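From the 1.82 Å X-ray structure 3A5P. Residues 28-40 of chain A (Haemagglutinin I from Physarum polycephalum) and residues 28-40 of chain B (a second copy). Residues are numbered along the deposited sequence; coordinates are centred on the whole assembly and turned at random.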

# COMPACT_ATOMS: atom_id res chain seq x y z
N VAL A 28 11.33 -8.10 5.01
CA VAL A 28 10.88 -6.74 4.64
C VAL A 28 9.36 -6.71 4.48
O VAL A 28 8.74 -7.76 4.23
CB VAL A 28 11.57 -6.20 3.35
CG1 VAL A 28 13.12 -6.19 3.48
CG2 VAL A 28 11.17 -7.01 2.11
N PRO A 29 8.74 -5.52 4.67
CA PRO A 29 7.30 -5.44 4.40
C PRO A 29 6.90 -5.81 2.97
O PRO A 29 7.67 -5.58 2.01
CB PRO A 29 6.98 -3.96 4.67
CG PRO A 29 8.04 -3.55 5.72
CD PRO A 29 9.28 -4.23 5.16
N ARG A 30 5.73 -6.42 2.84
CA ARG A 30 5.14 -6.75 1.55
C ARG A 30 3.72 -6.18 1.50
O ARG A 30 3.01 -6.14 2.51
CB ARG A 30 5.10 -8.27 1.35
CG ARG A 30 6.11 -8.84 0.35
CD ARG A 30 7.55 -8.49 0.69
NE ARG A 30 8.04 -9.07 1.94
CZ ARG A 30 8.44 -10.34 2.08
NH1 ARG A 30 8.35 -11.19 1.07
NH2 ARG A 30 8.90 -10.77 3.26
N TYR A 31 3.30 -5.78 0.31
CA TYR A 31 2.05 -5.02 0.17
C TYR A 31 1.22 -5.70 -0.89
O TYR A 31 1.68 -5.86 -2.03
CB TYR A 31 2.38 -3.57 -0.24
CG TYR A 31 3.25 -2.86 0.77
CD1 TYR A 31 2.69 -2.18 1.86
CD2 TYR A 31 4.64 -2.89 0.67
CE1 TYR A 31 3.47 -1.53 2.79
CE2 TYR A 31 5.45 -2.24 1.62
CZ TYR A 31 4.85 -1.56 2.67
OH TYR A 31 5.64 -0.93 3.61
N VAL A 32 0.03 -6.16 -0.51
CA VAL A 32 -0.90 -6.70 -1.49
C VAL A 32 -1.90 -5.61 -1.84
O VAL A 32 -2.62 -5.11 -0.96
CB VAL A 32 -1.63 -7.99 -1.02
CG1 VAL A 32 -2.64 -8.44 -2.07
CG2 VAL A 32 -0.61 -9.09 -0.80
N THR A 33 -1.93 -5.25 -3.12
CA THR A 33 -2.71 -4.11 -3.58
C THR A 33 -3.86 -4.57 -4.47
O THR A 33 -3.69 -5.50 -5.25
CB THR A 33 -1.83 -3.10 -4.37
OG1 THR A 33 -1.23 -3.76 -5.51
CG2 THR A 33 -0.74 -2.49 -3.43
N VAL A 34 -5.01 -3.94 -4.30
CA VAL A 34 -6.19 -4.22 -5.15
C VAL A 34 -6.77 -2.86 -5.50
O VAL A 34 -7.13 -2.07 -4.59
CB VAL A 34 -7.29 -5.06 -4.40
CG1 VAL A 34 -8.48 -5.36 -5.35
CG2 VAL A 34 -6.71 -6.35 -3.84
N THR A 35 -6.85 -2.57 -6.79
CA THR A 35 -7.28 -1.26 -7.25
C THR A 35 -8.61 -0.88 -6.62
O THR A 35 -9.58 -1.68 -6.68
CB THR A 35 -7.42 -1.26 -8.77
OG1 THR A 35 -6.12 -1.44 -9.36
CG2 THR A 35 -8.06 0.04 -9.26
N GLY A 36 -8.65 0.30 -5.99
CA GLY A 36 -9.87 0.83 -5.39
C GLY A 36 -9.90 0.63 -3.88
O GLY A 36 -10.73 1.21 -3.19
N TYR A 37 -8.98 -0.19 -3.38
CA TYR A 37 -8.95 -0.51 -1.96
C TYR A 37 -7.62 -0.15 -1.32
O TYR A 37 -6.62 0.02 -2.01
CB TYR A 37 -9.19 -2.01 -1.76
CG TYR A 37 -10.52 -2.45 -2.32
CD1 TYR A 37 -11.68 -2.36 -1.54
CD2 TYR A 37 -10.62 -2.92 -3.62
CE1 TYR A 37 -12.92 -2.75 -2.05
CE2 TYR A 37 -11.86 -3.32 -4.16
CZ TYR A 37 -12.99 -3.23 -3.36
OH TYR A 37 -14.21 -3.62 -3.84
N ALA A 38 -7.64 -0.09 0.02
CA ALA A 38 -6.42 0.11 0.82
C ALA A 38 -5.50 -1.11 0.71
O ALA A 38 -5.99 -2.26 0.74
CB ALA A 38 -6.78 0.41 2.26
N PRO A 39 -4.17 -0.88 0.56
CA PRO A 39 -3.24 -2.01 0.55
C PRO A 39 -3.31 -2.79 1.87
O PRO A 39 -3.61 -2.21 2.93
CB PRO A 39 -1.86 -1.35 0.40
CG PRO A 39 -2.15 -0.03 -0.30
CD PRO A 39 -3.48 0.40 0.31
N ILE A 40 -3.11 -4.09 1.77
CA ILE A 40 -2.89 -4.94 2.93
C ILE A 40 -1.38 -5.04 3.12
O ILE A 40 -0.69 -5.47 2.20
CB ILE A 40 -3.48 -6.36 2.69
CG1 ILE A 40 -4.97 -6.28 2.28
CG2 ILE A 40 -3.21 -7.30 3.91
CD1 ILE A 40 -5.45 -7.57 1.66
N VAL B 28 -3.49 3.97 -13.78
CA VAL B 28 -3.68 2.96 -12.71
C VAL B 28 -3.19 3.52 -11.37
O VAL B 28 -2.50 4.55 -11.37
CB VAL B 28 -2.97 1.61 -13.04
CG1 VAL B 28 -3.40 1.10 -14.47
CG2 VAL B 28 -1.45 1.73 -12.92
N PRO B 29 -3.59 2.90 -10.24
CA PRO B 29 -3.05 3.35 -8.97
C PRO B 29 -1.54 3.20 -8.86
O PRO B 29 -0.94 2.28 -9.44
CB PRO B 29 -3.77 2.48 -7.93
CG PRO B 29 -5.08 2.08 -8.62
CD PRO B 29 -4.61 1.84 -10.06
N ARG B 30 -0.95 4.17 -8.18
CA ARG B 30 0.45 4.12 -7.79
C ARG B 30 0.54 4.05 -6.27
O ARG B 30 -0.32 4.59 -5.57
CB ARG B 30 1.23 5.35 -8.30
CG ARG B 30 2.11 5.15 -9.57
CD ARG B 30 1.43 4.34 -10.71
NE ARG B 30 0.25 4.98 -11.34
CZ ARG B 30 0.30 5.98 -12.24
NH1 ARG B 30 1.48 6.55 -12.55
NH2 ARG B 30 -0.82 6.46 -12.79
N TYR B 31 1.59 3.40 -5.76
CA TYR B 31 1.74 3.17 -4.33
C TYR B 31 3.16 3.55 -3.91
O TYR B 31 4.12 3.18 -4.59
CB TYR B 31 1.50 1.70 -4.01
CG TYR B 31 0.13 1.23 -4.41
CD1 TYR B 31 -0.98 1.50 -3.60
CD2 TYR B 31 -0.06 0.53 -5.60
CE1 TYR B 31 -2.26 1.07 -3.99
CE2 TYR B 31 -1.32 0.11 -6.00
CZ TYR B 31 -2.42 0.38 -5.19
OH TYR B 31 -3.67 -0.05 -5.58
N VAL B 32 3.27 4.33 -2.84
CA VAL B 32 4.58 4.69 -2.30
C VAL B 32 4.67 4.13 -0.88
O VAL B 32 3.78 4.34 -0.05
CB VAL B 32 4.82 6.22 -2.34
CG1 VAL B 32 6.12 6.59 -1.60
CG2 VAL B 32 4.87 6.71 -3.80
N THR B 33 5.75 3.41 -0.61
CA THR B 33 5.88 2.69 0.66
C THR B 33 7.11 3.18 1.40
O THR B 33 8.13 3.53 0.78
CB THR B 33 5.97 1.15 0.46
OG1 THR B 33 7.15 0.82 -0.31
CG2 THR B 33 4.70 0.62 -0.25
N VAL B 34 6.98 3.24 2.73
CA VAL B 34 8.09 3.60 3.60
C VAL B 34 8.05 2.60 4.75
O VAL B 34 7.05 2.51 5.47
CB VAL B 34 7.98 5.07 4.13
CG1 VAL B 34 9.22 5.45 4.94
CG2 VAL B 34 7.76 6.06 2.96
N THR B 35 9.13 1.84 4.91
CA THR B 35 9.22 0.79 5.93
C THR B 35 8.72 1.26 7.29
O THR B 35 9.28 2.22 7.89
CB THR B 35 10.66 0.32 6.14
OG1 THR B 35 11.26 0.02 4.88
CG2 THR B 35 10.68 -0.93 7.05
N GLY B 36 7.68 0.57 7.77
CA GLY B 36 7.10 0.77 9.10
C GLY B 36 5.90 1.71 9.16
O GLY B 36 5.33 1.89 10.24
N TYR B 37 5.54 2.29 8.01
CA TYR B 37 4.44 3.26 7.90
C TYR B 37 3.35 2.77 6.96
O TYR B 37 3.59 1.90 6.13
CB TYR B 37 4.98 4.61 7.36
CG TYR B 37 5.97 5.25 8.30
CD1 TYR B 37 5.54 6.16 9.27
CD2 TYR B 37 7.33 4.92 8.24
CE1 TYR B 37 6.44 6.76 10.16
CE2 TYR B 37 8.25 5.51 9.15
CZ TYR B 37 7.78 6.42 10.11
OH TYR B 37 8.65 7.02 11.01
N ALA B 38 2.14 3.33 7.09
CA ALA B 38 1.07 3.03 6.12
C ALA B 38 1.46 3.55 4.73
O ALA B 38 1.99 4.65 4.62
CB ALA B 38 -0.25 3.62 6.56
N PRO B 39 1.23 2.74 3.67
CA PRO B 39 1.58 3.15 2.31
C PRO B 39 0.67 4.29 1.82
O PRO B 39 -0.45 4.47 2.33
CB PRO B 39 1.40 1.86 1.48
CG PRO B 39 0.49 0.99 2.27
CD PRO B 39 0.67 1.38 3.73
N ILE B 40 1.18 5.07 0.88
CA ILE B 40 0.42 6.16 0.28
C ILE B 40 -0.08 5.66 -1.06
O ILE B 40 0.68 5.09 -1.83
CB ILE B 40 1.28 7.40 0.03
CG1 ILE B 40 1.98 7.87 1.32
CG2 ILE B 40 0.44 8.53 -0.65
CD1 ILE B 40 3.09 8.90 1.02
O HOH W 1 5.31 -0.47 6.33
O HOH W 2 4.47 1.89 3.49
O HOH W 3 -4.40 -1.42 -2.85
O HOH W 4 -3.82 -1.17 -7.97
O HOH W 5 -6.09 1.29 -4.69

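Tyr A31 and Tyr B31 anchor this contact between two copies of one protein, each losing more surface to the other stretch than any other residue in its own stretch. Both sit on strand 30-34, and the two strands run nearly antiparallel (158°) with axes 9.6 Å apart at their closest, too far for backbone pairing; side chains fill the gap. Each tyrosine has CB directed toward the other stretch and chi1 in the m well, and each ring receives a threonine methyl over one face: Thr B33 CG2 lies 3.5 Å from the centroid of the Tyr A31 ring, 12° off the normal, and Thr A33 CG2 lies 3.6 Å from that of Tyr B31, 7° off. These are CH-pi contacts, with the methyl set almost squarely over the ring. Prolines add to the packing: Pro B39 CG is 3.9 Å from Tyr A31 CD1, Pro A39 CG is 3.8 Å from Tyr B31 CD1, and the prolines meet each other at 3.8 Å (Pro A39 CB to Pro B39 CG). Farther out, Thr A35 CG2 touches Pro B29 CG at 3.7 Å, and Pro A29 CG approaches Thr B35 CG2 at 4.0 Å.

No direct hydrogen bond crosses between the stretches; water carries the polar link. Each tyrosine hydroxyl reaches the type II turn of the other chain, residues 34-37. Water 1 joins Tyr A31 OH (2.8 Å) to Gly B36 N (3.0 Å) and Tyr B37 O (2.9 Å); water 2 joins the same hydroxyl (3.1 Å) to Val B34 N (2.9 Å). Waters 5 and 3 repeat this pattern at Tyr B31 OH, 2.9 and 3.1 Å away, serving Gly A36 N and Val A34 N, both at 3.0 Å. Water 4 breaks the symmetry, linking Tyr B31 OH (2.6 Å) to Thr A35 OG1 (2.7 Å).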